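Methylmalonate-semialdehyde dehydrogenase (Oceanimonas doudoroffii, PDB 4ZZ7) probably catalyses the NAD-dependent, CoA-acylating oxidation of methylmalonate semialdehyde, as a member of the aldehyde dehydrogenase family. Local coordinates at residues Glu76-His81 against Leu185-Leu190; Glu91-Ile96 against Glu178-Ser183; Met101-Arg106 against Asn152-Val157. All coordinates share one frame; numbering follows the deposited sequence.

Interaction 1: Glu76-His81 against Leu185-Leu190; sequences ELLEQH and LYIAQL
L190 packs against L77, L78 and H81 in the middle of this contact. Both its methyl groups border the H81 imidazole, CD2 lying over one ring face, and CD1 of L190 also meets CD2 of L78 at 4.0 Å. L78 CD2 also reaches I187 CG2, 4.0 Å away, so this single methyl fits against two residues of the opposing helix. L77 adds its CD1, 4.0 Å from L190 CB. All four of these aliphatic residues are buried, and I108 and V111 of helix 97-115 also touch L78. The frame is a helix pair: the axes of 76-80 and 185-190 approach to 10.2 Å, their N-to-C directions 135° apart. Helix 182-193 belongs to the Rossmann-type NAD-binding domain, where it links the parallel strands 171-175 and 201-203. Toward solvent the packing turns aromatic and looser. Y186 has CG anti to its backbone N (chi1 -172°), and its ring reaches H81, whose CB lies at the ring edge. The pair is an offset edge-to-face stack, Y186 edge to H81 face, with centroids 5.9 Å apart. An alanine at H81 would probably leave L190 CD2 without the ring it covers and take the imidazole face from the Y186 edge, CB alone remaining there. H81 stands between helices 64-80 and 82-92, and residues E84, I85 and L88 of the latter also touch the tyrosine.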
# COMPACT_ATOMS: atom_id res chain seq x y z
N GLU A 76 -22.49 11.04 13.19
CA GLU A 76 -23.70 10.91 14.00
C GLU A 76 -24.68 12.03 13.79
O GLU A 76 -25.85 11.80 13.60
CB GLU A 76 -23.31 10.90 15.48
CG GLU A 76 -22.40 9.76 15.87
CD GLU A 76 -23.08 8.45 15.59
OE1 GLU A 76 -22.55 7.67 14.74
OE2 GLU A 76 -24.17 8.23 16.19
N LEU A 77 -24.18 13.25 13.85
CA LEU A 77 -25.02 14.42 13.73
C LEU A 77 -25.73 14.45 12.41
O LEU A 77 -26.87 14.88 12.32
CB LEU A 77 -24.15 15.67 13.81
CG LEU A 77 -23.45 15.85 15.14
CD1 LEU A 77 -22.64 17.11 15.10
CD2 LEU A 77 -24.47 15.92 16.25
N LEU A 78 -25.05 13.99 11.37
CA LEU A 78 -25.60 14.03 10.04
C LEU A 78 -26.79 13.10 9.96
O LEU A 78 -27.82 13.47 9.41
CB LEU A 78 -24.54 13.66 9.03
CG LEU A 78 -23.43 14.69 8.82
CD1 LEU A 78 -22.45 14.20 7.77
CD2 LEU A 78 -24.00 16.04 8.41
N GLU A 79 -26.64 11.92 10.56
CA GLU A 79 -27.69 10.90 10.61
C GLU A 79 -28.81 11.30 11.55
O GLU A 79 -29.99 11.03 11.29
CB GLU A 79 -27.11 9.55 11.08
CG GLU A 79 -25.87 9.07 10.31
CD GLU A 79 -25.33 7.70 10.73
OE1 GLU A 79 -25.66 7.26 11.86
OE2 GLU A 79 -24.55 7.07 9.95
N GLN A 80 -28.44 11.94 12.65
CA GLN A 80 -29.41 12.49 13.58
C GLN A 80 -30.29 13.55 12.96
O GLN A 80 -31.49 13.55 13.21
CB GLN A 80 -28.73 13.06 14.80
CG GLN A 80 -28.17 11.96 15.68
CD GLN A 80 -27.57 12.45 17.00
OE1 GLN A 80 -27.67 13.64 17.36
NE2 GLN A 80 -26.93 11.53 17.73
N HIS A 81 -29.71 14.43 12.16
CA HIS A 81 -30.45 15.52 11.51
C HIS A 81 -30.82 15.19 10.05
O HIS A 81 -31.04 16.09 9.22
CB HIS A 81 -29.63 16.82 11.57
CG HIS A 81 -29.27 17.23 12.96
ND1 HIS A 81 -30.12 17.93 13.77
CD2 HIS A 81 -28.15 17.00 13.69
CE1 HIS A 81 -29.55 18.13 14.95
NE2 HIS A 81 -28.35 17.58 14.92
N LEU A 185 -24.91 25.02 4.60
CA LEU A 185 -24.57 25.77 5.79
C LEU A 185 -24.99 24.97 6.99
O LEU A 185 -24.27 24.86 7.97
CB LEU A 185 -25.31 27.10 5.79
CG LEU A 185 -24.79 28.14 6.79
CD1 LEU A 185 -23.40 28.64 6.38
CD2 LEU A 185 -25.79 29.29 6.89
N TYR A 186 -26.17 24.38 6.88
CA TYR A 186 -26.71 23.58 7.95
C TYR A 186 -25.75 22.49 8.35
O TYR A 186 -25.55 22.25 9.54
CB TYR A 186 -28.04 22.96 7.54
CG TYR A 186 -28.72 22.28 8.68
CD1 TYR A 186 -29.57 22.98 9.53
CD2 TYR A 186 -28.48 20.94 8.94
CE1 TYR A 186 -30.19 22.35 10.59
CE2 TYR A 186 -29.10 20.30 10.00
CZ TYR A 186 -29.95 21.01 10.82
OH TYR A 186 -30.53 20.38 11.87
N ILE A 187 -25.16 21.82 7.37
CA ILE A 187 -24.22 20.73 7.67
C ILE A 187 -22.89 21.25 8.18
O ILE A 187 -22.30 20.62 9.04
CB ILE A 187 -24.00 19.72 6.51
CG1 ILE A 187 -23.31 20.38 5.30
CG2 ILE A 187 -25.31 19.05 6.16
CD1 ILE A 187 -22.96 19.41 4.18
N ALA A 188 -22.45 22.39 7.68
CA ALA A 188 -21.24 23.03 8.19
C ALA A 188 -21.37 23.47 9.64
O ALA A 188 -20.38 23.50 10.37
CB ALA A 188 -20.86 24.21 7.33
N GLN A 189 -22.58 23.80 10.06
CA GLN A 189 -22.80 24.26 11.43
C GLN A 189 -22.85 23.11 12.40
O GLN A 189 -22.62 23.31 13.58
CB GLN A 189 -24.07 25.10 11.56
CG GLN A 189 -24.12 26.23 10.54
CD GLN A 189 -25.24 27.20 10.80
OE1 GLN A 189 -25.05 28.15 11.55
NE2 GLN A 189 -26.42 26.98 10.18
N LEU A 190 -23.13 21.91 11.92
CA LEU A 190 -23.11 20.73 12.78
C LEU A 190 -21.69 20.38 13.17
O LEU A 190 -21.44 19.70 14.16
CB LEU A 190 -23.75 19.54 12.09
CG LEU A 190 -25.25 19.65 11.85
CD1 LEU A 190 -25.75 18.50 10.99
CD2 LEU A 190 -25.98 19.74 13.19

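Interaction 2: Glu91-Ile96 against Glu178-Ser183. With NAD (nicotinamide-adenine-dinucleotide), chain M.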
# COMPACT_ATOMS: atom_id res chain seq x y z
N GLU A 91 -36.18 21.81 -0.35
CA GLU A 91 -36.78 23.13 -0.36
C GLU A 91 -36.19 24.05 -1.44
O GLU A 91 -36.89 24.95 -1.94
CB GLU A 91 -36.65 23.77 1.03
CG GLU A 91 -37.46 25.04 1.25
CD GLU A 91 -37.51 25.43 2.72
OE1 GLU A 91 -38.61 25.48 3.31
OE2 GLU A 91 -36.46 25.69 3.33
N GLU A 92 -34.92 23.83 -1.78
CA GLU A 92 -34.16 24.76 -2.65
C GLU A 92 -33.69 24.12 -3.96
O GLU A 92 -33.71 24.76 -5.00
CB GLU A 92 -32.97 25.37 -1.91
CG GLU A 92 -33.35 26.19 -0.68
CD GLU A 92 -32.14 26.68 0.13
OE1 GLU A 92 -32.23 27.75 0.75
OE2 GLU A 92 -31.11 25.98 0.19
N HIS A 93 -33.23 22.87 -3.90
CA HIS A 93 -32.97 22.07 -5.10
C HIS A 93 -34.27 21.46 -5.69
O HIS A 93 -34.46 21.45 -6.91
CB HIS A 93 -32.00 20.96 -4.76
CG HIS A 93 -31.65 20.07 -5.91
ND1 HIS A 93 -32.52 19.14 -6.43
CD2 HIS A 93 -30.50 19.94 -6.60
CE1 HIS A 93 -31.92 18.49 -7.41
NE2 HIS A 93 -30.69 18.95 -7.53
N GLY A 94 -35.11 20.89 -4.82
CA GLY A 94 -36.40 20.34 -5.20
C GLY A 94 -36.53 18.83 -5.13
O GLY A 94 -37.64 18.28 -5.31
N LYS A 95 -35.41 18.16 -4.85
CA LYS A 95 -35.35 16.69 -4.96
C LYS A 95 -36.08 15.98 -3.83
O LYS A 95 -36.12 16.47 -2.70
CB LYS A 95 -33.91 16.15 -5.12
CG LYS A 95 -32.97 16.43 -3.98
CD LYS A 95 -31.65 15.69 -4.16
CE LYS A 95 -30.75 16.31 -5.22
NZ LYS A 95 -29.40 15.69 -5.21
N ILE A 96 -36.65 14.83 -4.14
CA ILE A 96 -37.63 14.27 -3.21
C ILE A 96 -36.87 13.44 -2.16
O ILE A 96 -35.71 13.08 -2.37
CB ILE A 96 -38.87 13.61 -3.90
CG1 ILE A 96 -38.77 12.10 -3.94
CG2 ILE A 96 -39.19 14.23 -5.27
CD1 ILE A 96 -39.70 11.43 -2.94
N GLU A 178 -25.05 29.11 -5.08
CA GLU A 178 -25.93 30.16 -4.59
C GLU A 178 -27.44 29.83 -4.81
O GLU A 178 -28.33 30.50 -4.28
CB GLU A 178 -25.52 31.51 -5.22
CG GLU A 178 -25.46 31.55 -6.74
CD GLU A 178 -24.08 31.23 -7.33
OE1 GLU A 178 -23.42 30.34 -6.79
OE2 GLU A 178 -23.65 31.84 -8.35
N ARG A 179 -27.72 28.78 -5.55
CA ARG A 179 -29.08 28.35 -5.83
C ARG A 179 -29.75 27.54 -4.71
O ARG A 179 -30.98 27.57 -4.58
CB ARG A 179 -29.09 27.59 -7.17
CG ARG A 179 -28.79 28.51 -8.35
CD ARG A 179 -28.51 27.73 -9.61
NE ARG A 179 -27.87 28.56 -10.63
CZ ARG A 179 -27.35 28.09 -11.77
NH1 ARG A 179 -26.78 28.94 -12.62
NH2 ARG A 179 -27.38 26.80 -12.08
N ASP A 180 -28.94 26.81 -3.92
CA ASP A 180 -29.40 26.01 -2.78
C ASP A 180 -28.37 25.93 -1.65
O ASP A 180 -27.74 24.88 -1.43
CB ASP A 180 -29.84 24.61 -3.22
CG ASP A 180 -28.78 23.85 -4.04
OD1 ASP A 180 -27.63 24.33 -4.18
OD2 ASP A 180 -29.15 22.76 -4.55
N PRO A 181 -28.20 27.03 -0.91
CA PRO A 181 -27.16 27.15 0.11
C PRO A 181 -27.52 26.75 1.53
O PRO A 181 -26.62 26.64 2.36
CB PRO A 181 -26.85 28.64 0.07
CG PRO A 181 -28.18 29.25 -0.20
CD PRO A 181 -28.85 28.32 -1.17
N SER A 182 -28.79 26.57 1.83
CA SER A 182 -29.20 26.33 3.22
C SER A 182 -28.75 24.95 3.75
O SER A 182 -28.23 24.86 4.85
CB SER A 182 -30.71 26.53 3.41
OG SER A 182 -31.09 27.89 3.20
N SER A 183 -28.95 23.89 2.98
CA SER A 183 -28.50 22.56 3.41
C SER A 183 -27.00 22.57 3.77
O SER A 183 -26.57 22.05 4.80
CB SER A 183 -28.77 21.51 2.32
OG SER A 183 -28.54 22.02 1.01
PA NAD M . -21.29 25.71 -12.47
O1A NAD M . -22.09 26.97 -12.76
O2A NAD M . -20.33 25.12 -13.49
O5B NAD M . -20.38 25.97 -11.15
C5B NAD M . -20.85 25.75 -9.81
C4B NAD M . -20.07 26.60 -8.80
O4B NAD M . -19.18 27.50 -9.47
C3B NAD M . -20.96 27.47 -7.92
O3B NAD M . -20.46 27.40 -6.58
C2B NAD M . -20.88 28.87 -8.53
O2B NAD M . -20.89 30.00 -7.65
C1B NAD M . -19.53 28.87 -9.23
N9A NAD M . -19.55 29.65 -10.51
C8A NAD M . -20.56 29.68 -11.43
N7A NAD M . -20.23 30.47 -12.47
C5A NAD M . -19.00 30.97 -12.23
C6A NAD M . -18.06 31.89 -12.95
N6A NAD M . -18.42 32.42 -14.14
N1A NAD M . -16.86 32.17 -12.37
C2A NAD M . -16.51 31.63 -11.16
N3A NAD M . -17.29 30.79 -10.46
C4A NAD M . -18.53 30.43 -10.93
O3 NAD M . -22.32 24.52 -12.01
PN NAD M . -23.90 24.61 -11.57
O1N NAD M . -24.06 25.28 -10.20
O2N NAD M . -24.81 25.04 -12.73
O5D NAD M . -24.06 23.03 -11.40
C5D NAD M . -24.23 22.19 -12.55
C4D NAD M . -22.94 21.53 -13.09
O4D NAD M . -22.31 20.59 -12.19
C3D NAD M . -23.24 20.72 -14.36
O3D NAD M . -22.80 21.41 -15.53
C2D NAD M . -22.54 19.36 -14.20
O2D NAD M . -21.81 18.99 -15.37
C1D NAD M . -21.66 19.59 -12.99
N1N NAD M . -21.35 18.40 -12.20
C2N NAD M . -20.16 17.83 -12.40
C3N NAD M . -19.78 16.71 -11.67
C7N NAD M . -18.46 16.00 -11.88
O7N NAD M . -18.05 15.61 -12.98
N7N NAD M . -17.75 15.78 -10.79
C4N NAD M . -20.65 16.20 -10.71
C5N NAD M . -21.88 16.80 -10.51
C6N NAD M . -22.21 17.92 -11.27
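E92 carries CG anti to its carbonyl carbon (chi1 -61°) and runs extended from there, which takes its carboxylate across to S182; on S182, OG is likewise anti to the carbonyl carbon and turns to meet it. Each carboxylate oxygen takes one bond. The S182 hydroxyl donates to E92 OE1 from the syn side, OG to OE1 2.7 Å, although it stands 32° out of the carboxylate plane. The amide of S182 uses the syn lone pair of E92 OE2, with N to OE2 2.9 Å and an angle of 154° at the hydrogen. This forked grip sits near the beginning of helix 182-193, and the same S182 OG is also hydrogen-bonded to K35 NZ. Nearer the backbone, E92 CB packs on D180 CB at 3.5 Å. D180 and H93 lie alongside each other, pointing the same way, with carboxylate and ring planes nearly coplanar and OD2 of D180 at the imidazole edge. K95 CE lies over one face of that ring, toward its rim. Just ahead of D180 the chain serves the NAD pocket: E178 OE1 accepts a hydrogen bond from adenosine ribose O2B at 2.7 Å, and R179 NH2 lies 3.2 Å from phosphate oxygen O2N. The S182 amide and hydroxyl would tend to stabilise a negative charge on E92, while an acid facing the ribose hydroxyl is consistent with a preference for NAD over a cofactor phosphorylated there.

Interaction 3: Met101-Arg106 against Asn152-Val157. With NAD (nicotinamide-adenine-dinucleotide), chain M.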
# COMPACT_ATOMS: atom_id res chain seq x y z
N MET A 101 -31.95 11.68 0.70
CA MET A 101 -31.39 10.63 1.58
C MET A 101 -30.28 9.86 0.90
O MET A 101 -29.26 9.59 1.52
CB MET A 101 -32.48 9.65 2.05
CG MET A 101 -33.27 10.11 3.25
SD MET A 101 -32.35 10.38 4.79
CE MET A 101 -31.39 8.87 4.97
N GLY A 102 -30.48 9.51 -0.36
CA GLY A 102 -29.42 8.92 -1.17
C GLY A 102 -28.17 9.78 -1.18
O GLY A 102 -27.06 9.28 -0.93
N GLU A 103 -28.35 11.07 -1.46
CA GLU A 103 -27.28 12.06 -1.48
C GLU A 103 -26.59 12.12 -0.12
O GLU A 103 -25.37 12.02 -0.03
CB GLU A 103 -27.81 13.46 -1.86
CG GLU A 103 -26.77 14.57 -1.68
CD GLU A 103 -27.14 15.94 -2.22
OE1 GLU A 103 -28.20 16.12 -2.85
OE2 GLU A 103 -26.33 16.85 -2.01
N LEU A 104 -27.39 12.31 0.92
CA LEU A 104 -26.88 12.39 2.28
C LEU A 104 -26.09 11.14 2.70
O LEU A 104 -25.06 11.24 3.35
CB LEU A 104 -28.02 12.66 3.28
CG LEU A 104 -27.59 12.71 4.75
CD1 LEU A 104 -26.53 13.77 5.00
CD2 LEU A 104 -28.79 12.94 5.65
N GLN A 105 -26.59 9.97 2.31
CA GLN A 105 -25.94 8.71 2.67
C GLN A 105 -24.56 8.54 2.03
O GLN A 105 -23.66 8.01 2.64
CB GLN A 105 -26.81 7.52 2.28
CG GLN A 105 -26.42 6.23 2.98
CD GLN A 105 -26.81 6.23 4.46
OE1 GLN A 105 -27.89 6.75 4.86
NE2 GLN A 105 -25.96 5.63 5.30
N ARG A 106 -24.42 8.99 0.79
CA ARG A 106 -23.13 8.93 0.10
C ARG A 106 -22.14 9.93 0.70
O ARG A 106 -20.94 9.68 0.79
CB ARG A 106 -23.33 9.16 -1.42
CG ARG A 106 -24.13 8.06 -2.14
CD ARG A 106 -23.42 7.52 -3.38
NE ARG A 106 -23.08 8.54 -4.40
CZ ARG A 106 -23.91 9.04 -5.33
NH1 ARG A 106 -25.20 8.68 -5.38
NH2 ARG A 106 -23.46 9.94 -6.21
N ASN A 152 -26.41 20.82 -7.83
CA ASN A 152 -27.11 19.53 -7.88
C ASN A 152 -26.90 18.59 -6.69
O ASN A 152 -27.77 17.77 -6.40
CB ASN A 152 -26.84 18.78 -9.20
CG ASN A 152 -25.37 18.43 -9.42
OD1 ASN A 152 -24.49 19.29 -9.45
ND2 ASN A 152 -25.11 17.15 -9.64
N PHE A 153 -25.76 18.74 -6.02
CA PHE A 153 -25.46 17.98 -4.80
C PHE A 153 -24.91 18.90 -3.72
O PHE A 153 -23.74 18.87 -3.38
CB PHE A 153 -24.42 16.92 -5.06
CG PHE A 153 -24.90 15.79 -5.90
CD1 PHE A 153 -25.85 14.91 -5.40
CD2 PHE A 153 -24.36 15.55 -7.15
CE1 PHE A 153 -26.28 13.83 -6.17
CE2 PHE A 153 -24.79 14.47 -7.91
CZ PHE A 153 -25.74 13.61 -7.42
N PRO A 154 -25.78 19.69 -3.12
CA PRO A 154 -25.30 20.70 -2.22
C PRO A 154 -24.78 20.16 -0.91
O PRO A 154 -24.20 20.91 -0.12
CB PRO A 154 -26.55 21.52 -1.98
CG PRO A 154 -27.64 20.51 -2.04
CD PRO A 154 -27.23 19.62 -3.15
N VAL A 155 -25.03 18.88 -0.65
CA VAL A 155 -24.52 18.21 0.54
C VAL A 155 -23.36 17.26 0.24
O VAL A 155 -22.27 17.40 0.83
CB VAL A 155 -25.67 17.46 1.26
CG1 VAL A 155 -25.15 16.41 2.24
CG2 VAL A 155 -26.55 18.47 1.99
N MET A 156 -23.59 16.32 -0.67
CA MET A 156 -22.63 15.27 -0.92
C MET A 156 -21.36 15.79 -1.50
O MET A 156 -20.28 15.40 -1.06
CB MET A 156 -23.20 14.23 -1.86
CG MET A 156 -22.27 13.04 -2.15
SD MET A 156 -22.88 12.05 -3.53
CE MET A 156 -22.52 13.19 -4.87
N VAL A 157 -21.45 16.65 -2.51
CA VAL A 157 -20.23 17.13 -3.17
C VAL A 157 -19.37 17.94 -2.18
O VAL A 157 -18.17 17.73 -2.13
CB VAL A 157 -20.49 17.86 -4.53
CG1 VAL A 157 -19.27 18.67 -4.93
CG2 VAL A 157 -20.77 16.84 -5.64
PA NAD M . -21.29 25.71 -12.47
O1A NAD M . -22.09 26.97 -12.76
O2A NAD M . -20.33 25.12 -13.49
O5B NAD M . -20.38 25.97 -11.15
C5B NAD M . -20.85 25.75 -9.81
C4B NAD M . -20.07 26.60 -8.80
O4B NAD M . -19.18 27.50 -9.47
C3B NAD M . -20.96 27.47 -7.92
O3B NAD M . -20.46 27.40 -6.58
C2B NAD M . -20.88 28.87 -8.53
O2B NAD M . -20.89 30.00 -7.65
C1B NAD M . -19.53 28.87 -9.23
N9A NAD M . -19.55 29.65 -10.51
C8A NAD M . -20.56 29.68 -11.43
N7A NAD M . -20.23 30.47 -12.47
C5A NAD M . -19.00 30.97 -12.23
C6A NAD M . -18.06 31.89 -12.95
N6A NAD M . -18.42 32.42 -14.14
N1A NAD M . -16.86 32.17 -12.37
C2A NAD M . -16.51 31.63 -11.16
N3A NAD M . -17.29 30.79 -10.46
C4A NAD M . -18.53 30.43 -10.93
O3 NAD M . -22.32 24.52 -12.01
PN NAD M . -23.90 24.61 -11.57
O1N NAD M . -24.06 25.28 -10.20
O2N NAD M . -24.81 25.04 -12.73
O5D NAD M . -24.06 23.03 -11.40
C5D NAD M . -24.23 22.19 -12.55
C4D NAD M . -22.94 21.53 -13.09
O4D NAD M . -22.31 20.59 -12.19
C3D NAD M . -23.24 20.72 -14.36
O3D NAD M . -22.80 21.41 -15.53
C2D NAD M . -22.54 19.36 -14.20
O2D NAD M . -21.81 18.99 -15.37
C1D NAD M . -21.66 19.59 -12.99
N1N NAD M . -21.35 18.40 -12.20
C2N NAD M . -20.16 17.83 -12.40
C3N NAD M . -19.78 16.71 -11.67
C7N NAD M . -18.46 16.00 -11.88
O7N NAD M . -18.05 15.61 -12.98
N7N NAD M . -17.75 15.78 -10.79
C4N NAD M . -20.65 16.20 -10.71
C5N NAD M . -21.88 16.80 -10.51
C6N NAD M . -22.21 17.92 -11.27
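Helix 97-115 comes closest to the turn leading into helix 156-167 at E103 and M156, whose CA atoms are 5.7 Å apart. In the Rossmann-type domain that turn joins strand 144-148 to its following helix, beside the nicotinamide of NAD. E103, with CG anti to its backbone N (chi1 171°) and an extended chain, pushes one carboxylate oxygen into the turn. OE2 accepts two amides: V155 N at 2.8 Å, nearly along the C-O axis, and M156 N at 3.1 Å on the anti lone pair. The second bond is the straighter, 165° against 155° at the hydrogen. OE1 is held separately, in a salt bridge with K95. F153 CD1, at the ring edge, lies 3.6 Å from E103 CD, ring and carboxylate standing almost perpendicular. F153 in turn lies close to C283 of the NAD site, and N152 OD1 comes within 3.2 Å of nicotinamide C6N. L104 CD1 adds an apolar touch on V155 CG1. M156 bridges two flat groups: its CE sits over the centre of the F153 ring, and its SD lies over one face of the R106 guanidinium, 3.5 Å from NH2.

How the interactions relate
The three contacts are nested along the chain: interaction 3 lies within the loop closed by interaction 2, which lies within that of interaction 1. The first segments lie on or at the end of the successive helices 64-80, 82-92 and 97-115; their partners belong to the NAD-binding domain, interactions 1 and 2 both using helix 182-193. The centres of interactions 1 and 2 are about 15 Å apart, while that of interaction 3 is about 11 Å from the centre of interaction 2. V155 and I187 pack interaction 3 against interaction 1. K95 ties 91-96 to both segments of interaction 3, by a salt bridge to E103 and probably a hydrogen bond to N152 O. Interactions 2 and 3 both touch NAD; interaction 1, about 14 Å from it at the I187 side chain, packs helix 64-80 on helix 182-193.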